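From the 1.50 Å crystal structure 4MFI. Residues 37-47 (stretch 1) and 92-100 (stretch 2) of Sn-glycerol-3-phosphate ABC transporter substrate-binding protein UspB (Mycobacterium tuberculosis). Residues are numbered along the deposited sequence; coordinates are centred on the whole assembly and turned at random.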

ATOM      1  N   GLY A  37      29.673  13.612   8.051  1.00 27.37           N
ATOM      2  CA  GLY A  37      29.657  12.181   7.805  1.00 23.99           C
ATOM      3  C   GLY A  37      28.672  11.872   6.693  1.00 21.70           C
ATOM      4  O   GLY A  37      27.830  12.708   6.369  1.00 20.73           O
ATOM      5  N   PRO A  38      28.771  10.674   6.098  1.00 21.31           N
ATOM      6  CA  PRO A  38      27.906  10.284   4.977  1.00 19.73           C
ATOM      7  C   PRO A  38      26.428  10.343   5.331  1.00 17.75           C
ATOM      8  O   PRO A  38      26.060  10.253   6.509  1.00 19.00           O
ATOM      9  CB  PRO A  38      28.310   8.830   4.714  1.00 21.24           C
ATOM     10  CG  PRO A  38      29.703   8.721   5.236  1.00 24.12           C
ATOM     11  CD  PRO A  38      29.749   9.624   6.436  1.00 23.47           C
ATOM     12  N   ILE A  39      25.595  10.505   4.309  1.00 14.44           N
ATOM     13  CA  ILE A  39      24.151  10.383   4.459  1.00 12.50           C
ATOM     14  C   ILE A  39      23.807   8.940   4.829  1.00 12.83           C
ATOM     15  O   ILE A  39      24.099   8.016   4.065  1.00 13.92           O
ATOM     16  CB  ILE A  39      23.437  10.767   3.148  1.00 12.47           C
ATOM     17  CG1 ILE A  39      23.720  12.234   2.805  1.00 12.95           C
ATOM     18  CG2 ILE A  39      21.933  10.512   3.250  1.00 14.43           C
ATOM     19  CD1 ILE A  39      23.304  12.640   1.396  1.00 13.96           C
ATOM     20  N   ASP A  40      23.202   8.744   6.000  1.00 11.81           N
ATOM     21  CA  ASP A  40      22.836   7.405   6.459  1.00 11.82           C
ATOM     22  C   ASP A  40      21.410   7.081   6.026  1.00  9.90           C
ATOM     23  O   ASP A  40      20.455   7.726   6.469  1.00 10.67           O
ATOM     24  CB  ASP A  40      22.990   7.292   7.984  1.00 13.05           C
ATOM     25  CG  ASP A  40      24.450   7.317   8.436  1.00 16.50           C
ATOM     26  OD1 ASP A  40      25.289   6.644   7.798  1.00 18.73           O
ATOM     27  OD2 ASP A  40      24.768   8.021   9.425  1.00 19.61           O
ATOM     28  N   PHE A  41      21.280   6.102   5.135  1.00 10.19           N
ATOM     29  CA  PHE A  41      19.995   5.699   4.568  1.00  9.20           C
ATOM     30  C   PHE A  41      19.601   4.356   5.173  1.00 10.45           C
ATOM     31  O   PHE A  41      20.220   3.326   4.886  1.00 11.51           O
ATOM     32  CB  PHE A  41      20.112   5.615   3.038  1.00 11.03           C
ATOM     33  CG  PHE A  41      18.892   5.066   2.346  1.00 10.75           C
ATOM     34  CD1 PHE A  41      17.628   5.162   2.921  1.00 11.23           C
ATOM     35  CD2 PHE A  41      19.017   4.442   1.111  1.00 11.21           C
ATOM     36  CE1 PHE A  41      16.512   4.641   2.278  1.00 12.68           C
ATOM     37  CE2 PHE A  41      17.904   3.925   0.457  1.00 11.61           C
ATOM     38  CZ  PHE A  41      16.650   4.028   1.041  1.00 12.97           C
ATOM     39  N   TRP A  42      18.583   4.382   6.029  1.00 10.54           N
ATOM     40  CA  TRP A  42      18.089   3.179   6.691  1.00 10.03           C
ATOM     41  C   TRP A  42      16.949   2.555   5.905  1.00  9.79           C
ATOM     42  O   TRP A  42      15.864   3.135   5.792  1.00 10.19           O
ATOM     43  CB  TRP A  42      17.599   3.502   8.101  1.00 10.41           C
ATOM     44  CG  TRP A  42      18.690   3.789   9.086  1.00  9.90           C
ATOM     45  CD1 TRP A  42      19.998   4.087   8.815  1.00 12.04           C
ATOM     46  CD2 TRP A  42      18.566   3.796  10.512  1.00 11.75           C
ATOM     47  NE1 TRP A  42      20.691   4.282   9.987  1.00 13.26           N
ATOM     48  CE2 TRP A  42      19.833   4.110  11.043  1.00 13.22           C
ATOM     49  CE3 TRP A  42      17.503   3.569  11.392  1.00 13.46           C
ATOM     50  CZ2 TRP A  42      20.064   4.209  12.417  1.00 15.47           C
ATOM     51  CZ3 TRP A  42      17.735   3.667  12.755  1.00 14.89           C
ATOM     52  CH2 TRP A  42      19.004   3.981  13.253  1.00 15.44           C
ATOM     53  N   SER A  43      17.200   1.368   5.364  1.00  9.23           N
ATOM     54  CA  SER A  43      16.218   0.664   4.551  1.00  9.70           C
ATOM     55  C   SER A  43      16.091  -0.798   4.975  1.00 11.44           C
ATOM     56  O   SER A  43      17.030  -1.383   5.521  1.00 13.76           O
ATOM     57  CB  SER A  43      16.625   0.734   3.078  1.00 10.83           C
ATOM     58  OG  SER A  43      15.712   0.022   2.261  1.00 12.08           O
ATOM     59  N   SER A  44      14.922  -1.377   4.724  1.00 10.88           N
ATOM     60  CA  SER A  44      14.724  -2.811   4.896  1.00 12.17           C
ATOM     61  C   SER A  44      14.913  -3.540   3.568  1.00 11.17           C
ATOM     62  O   SER A  44      14.729  -4.754   3.486  1.00 12.59           O
ATOM     63  CB  SER A  44      13.325  -3.090   5.441  1.00 14.42           C
ATOM     64  OG  SER A  44      12.348  -2.471   4.624  1.00 16.00           O
ATOM     65  N   HIS A  45      15.290  -2.790   2.535  1.00 11.98           N
ATOM     66  CA  HIS A  45      15.479  -3.349   1.197  1.00 12.08           C
ATOM     67  C   HIS A  45      14.231  -4.094   0.721  1.00 11.82           C
ATOM     68  O   HIS A  45      14.309  -5.278   0.380  1.00 13.48           O
ATOM     69  CB  HIS A  45      16.683  -4.303   1.159  1.00 14.15           C
ATOM     70  CG  HIS A  45      17.879  -3.817   1.923  1.00 14.68           C
ATOM     71  ND1 HIS A  45      18.456  -2.585   1.704  1.00 17.28           N
ATOM     72  CD2 HIS A  45      18.611  -4.407   2.897  1.00 16.31           C
ATOM     73  CE1 HIS A  45      19.489  -2.434   2.515  1.00 17.61           C
ATOM     74  NE2 HIS A  45      19.608  -3.527   3.247  1.00 19.13           N
ATOM     75  N   PRO A  46      13.079  -3.407   0.688  1.00 11.96           N
ATOM     76  CA  PRO A  46      11.826  -4.104   0.372  1.00 12.20           C
ATOM     77  C   PRO A  46      11.857  -4.722  -1.022  1.00 13.90           C
ATOM     78  O   PRO A  46      12.412  -4.133  -1.954  1.00 14.01           O
ATOM     79  CB  PRO A  46      10.777  -2.991   0.449  1.00 13.29           C
ATOM     80  CG  PRO A  46      11.542  -1.735   0.141  1.00 12.15           C
ATOM     81  CD  PRO A  46      12.891  -1.948   0.786  1.00 11.75           C
ATOM     82  N   GLY A  47      11.278  -5.909  -1.161  1.00 16.24           N
ATOM     83  CA  GLY A  47      11.334  -6.614  -2.427  1.00 17.09           C
ATOM     84  C   GLY A  47      12.740  -7.064  -2.778  1.00 17.75           C
ATOM     85  O   GLY A  47      13.082  -7.165  -3.958  1.00 20.07           O
ATOM     86  N   THR A  92      21.728  11.108  18.866  1.00 24.53           N
ATOM     87  CA  THR A  92      21.891  11.763  17.568  1.00 26.34           C
ATOM     88  C   THR A  92      22.384  10.830  16.458  1.00 25.24           C
ATOM     89  O   THR A  92      22.652  11.275  15.339  1.00 27.31           O
ATOM     90  CB  THR A  92      22.809  13.004  17.663  1.00 28.72           C
ATOM     91  OG1 THR A  92      24.064  12.639  18.253  1.00 29.32           O
ATOM     92  CG2 THR A  92      22.151  14.081  18.512  1.00 29.29           C
ATOM     93  N   ASP A  93      22.491   9.538  16.756  1.00 23.30           N
ATOM     94  CA  ASP A  93      22.821   8.557  15.727  1.00 25.60           C
ATOM     95  C   ASP A  93      21.556   8.109  14.996  1.00 22.66           C
ATOM     96  O   ASP A  93      21.314   6.916  14.803  1.00 24.43           O
ATOM     97  CB  ASP A  93      23.568   7.358  16.321  1.00 31.89           C
ATOM     98  CG  ASP A  93      24.954   7.725  16.824  1.00 39.30           C
ATOM     99  OD1 ASP A  93      25.140   7.806  18.058  1.00 42.15           O
ATOM    100  OD2 ASP A  93      25.856   7.936  15.988  1.00 41.33           O
ATOM    101  N   VAL A  94      20.743   9.085  14.607  1.00 18.91           N
ATOM    102  CA  VAL A  94      19.556   8.837  13.804  1.00 16.03           C
ATOM    103  C   VAL A  94      19.953   8.753  12.339  1.00 14.12           C
ATOM    104  O   VAL A  94      21.013   9.250  11.949  1.00 16.31           O
ATOM    105  CB  VAL A  94      18.501   9.957  13.994  1.00 15.67           C
ATOM    106  CG1 VAL A  94      17.919   9.914  15.406  1.00 18.82           C
ATOM    107  CG2 VAL A  94      19.100  11.319  13.687  1.00 15.90           C
ATOM    108  N   PRO A  95      19.115   8.108  11.518  1.00 12.47           N
ATOM    109  CA  PRO A  95      19.362   8.117  10.073  1.00 12.08           C
ATOM    110  C   PRO A  95      19.141   9.512   9.504  1.00 11.05           C
ATOM    111  O   PRO A  95      18.463  10.333  10.132  1.00 11.73           O
ATOM    112  CB  PRO A  95      18.293   7.166   9.533  1.00 12.35           C
ATOM    113  CG  PRO A  95      17.195   7.194  10.570  1.00 12.05           C
ATOM    114  CD  PRO A  95      17.931   7.307  11.879  1.00 12.38           C
ATOM    115  N   ASP A  96      19.707   9.780   8.334  1.00 10.57           N
ATOM    116  CA  ASP A  96      19.356  10.983   7.585  1.00  9.79           C
ATOM    117  C   ASP A  96      18.104  10.763   6.753  1.00  9.22           C
ATOM    118  O   ASP A  96      17.309  11.689   6.541  1.00  9.01           O
ATOM    119  CB  ASP A  96      20.507  11.394   6.670  1.00 10.74           C
ATOM    120  CG  ASP A  96      21.720  11.832   7.446  1.00 11.57           C
ATOM    121  OD1 ASP A  96      21.804  13.029   7.795  1.00 13.05           O
ATOM    122  OD2 ASP A  96      22.580  10.971   7.726  1.00 12.41           O
ATOM    123  N   VAL A  97      17.944   9.528   6.279  1.00  8.90           N
ATOM    124  CA  VAL A  97      16.819   9.134   5.432  1.00  7.79           C
ATOM    125  C   VAL A  97      16.331   7.798   5.958  1.00  8.71           C
ATOM    126  O   VAL A  97      17.123   6.867   6.119  1.00  9.37           O
ATOM    127  CB  VAL A  97      17.247   8.994   3.952  1.00  8.00           C
ATOM    128  CG1 VAL A  97      16.089   8.483   3.100  1.00  9.58           C
ATOM    129  CG2 VAL A  97      17.761  10.327   3.418  1.00  9.69           C
ATOM    130  N   VAL A  98      15.041   7.704   6.257  1.00  7.45           N
ATOM    131  CA  VAL A  98      14.495   6.481   6.838  1.00  7.95           C
ATOM    132  C   VAL A  98      13.232   6.018   6.115  1.00  6.97           C
ATOM    133  O   VAL A  98      12.361   6.825   5.768  1.00  7.34           O
ATOM    134  CB  VAL A  98      14.252   6.620   8.374  1.00  8.34           C
ATOM    135  CG1 VAL A  98      13.233   7.724   8.676  1.00  8.47           C
ATOM    136  CG2 VAL A  98      13.824   5.295   8.983  1.00 10.06           C
ATOM    137  N   LEU A  99      13.150   4.713   5.873  1.00  7.74           N
ATOM    138  CA  LEU A  99      12.015   4.109   5.186  1.00  8.23           C
ATOM    139  C   LEU A  99      10.889   3.783   6.178  1.00  7.32           C
ATOM    140  O   LEU A  99      11.045   2.919   7.048  1.00  9.48           O
ATOM    141  CB  LEU A  99      12.475   2.838   4.476  1.00 10.18           C
ATOM    142  CG  LEU A  99      11.459   2.103   3.602  1.00 10.55           C
ATOM    143  CD1 LEU A  99      11.024   3.000   2.449  1.00 11.57           C
ATOM    144  CD2 LEU A  99      12.051   0.810   3.067  1.00 14.76           C
ATOM    145  N   LEU A 100       9.761   4.477   6.049  1.00  7.05           N
ATOM    146  CA  LEU A 100       8.633   4.313   6.973  1.00  6.40           C
ATOM    147  C   LEU A 100       7.377   3.902   6.214  1.00  6.66           C
ATOM    148  O   LEU A 100       7.056   4.492   5.172  1.00  7.31           O
ATOM    149  CB  LEU A 100       8.379   5.617   7.733  1.00  7.19           C
ATOM    150  CG  LEU A 100       9.526   6.091   8.629  1.00  7.84           C
ATOM    151  CD1 LEU A 100       9.194   7.437   9.262  1.00  9.55           C
ATOM    152  CD2 LEU A 100       9.819   5.052   9.710  1.00  9.06           C
TER
HETATM  153  O   HOH W   1      23.114   7.250  12.143  1.00 37.90           O

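Two strands of one chain, 39-43 and 97-100, lie side by side and run parallel, their directions 13° apart. P38 adds little to the contact. I39 packs its CG2 3.8 Å from D96 CB and 4.2 Å from V97 CG2.

D40 marks the start of the pairing. Its N donates to D96 OD2 at 2.9 Å, almost in line, so a side chain takes the place of a backbone acceptor. D40 O receives two hydrogen bonds, from D96 N at 2.9 Å and from V97 N at 3.1 Å; the second is the straighter. The two carboxylates come close, with D40 OD2 4.0 Å from D96 OD2. A water donates to D40 OD2 (3.3 Å) and V94 O (2.9 Å), linking the stretches.

F41 pairs with V97, and both side chains lie on the same face of the sheet, CD1 of F41 3.7 Å from CG1 of V97. W42 and V98 share the other face. W42 N donates to V97 O at 2.9 Å, and W42 O accepts from L99 N at 3.1 Å. P95 CB sits 3.4 Å above the centroid of the W42 five-membered ring, a CH-pi contact.

Beyond W42 the contact is mainly with L99. Its CD2 lies 3.8 Å from S43 OG, 3.6 Å from S44 OG and 3.7 Å from P46 CD.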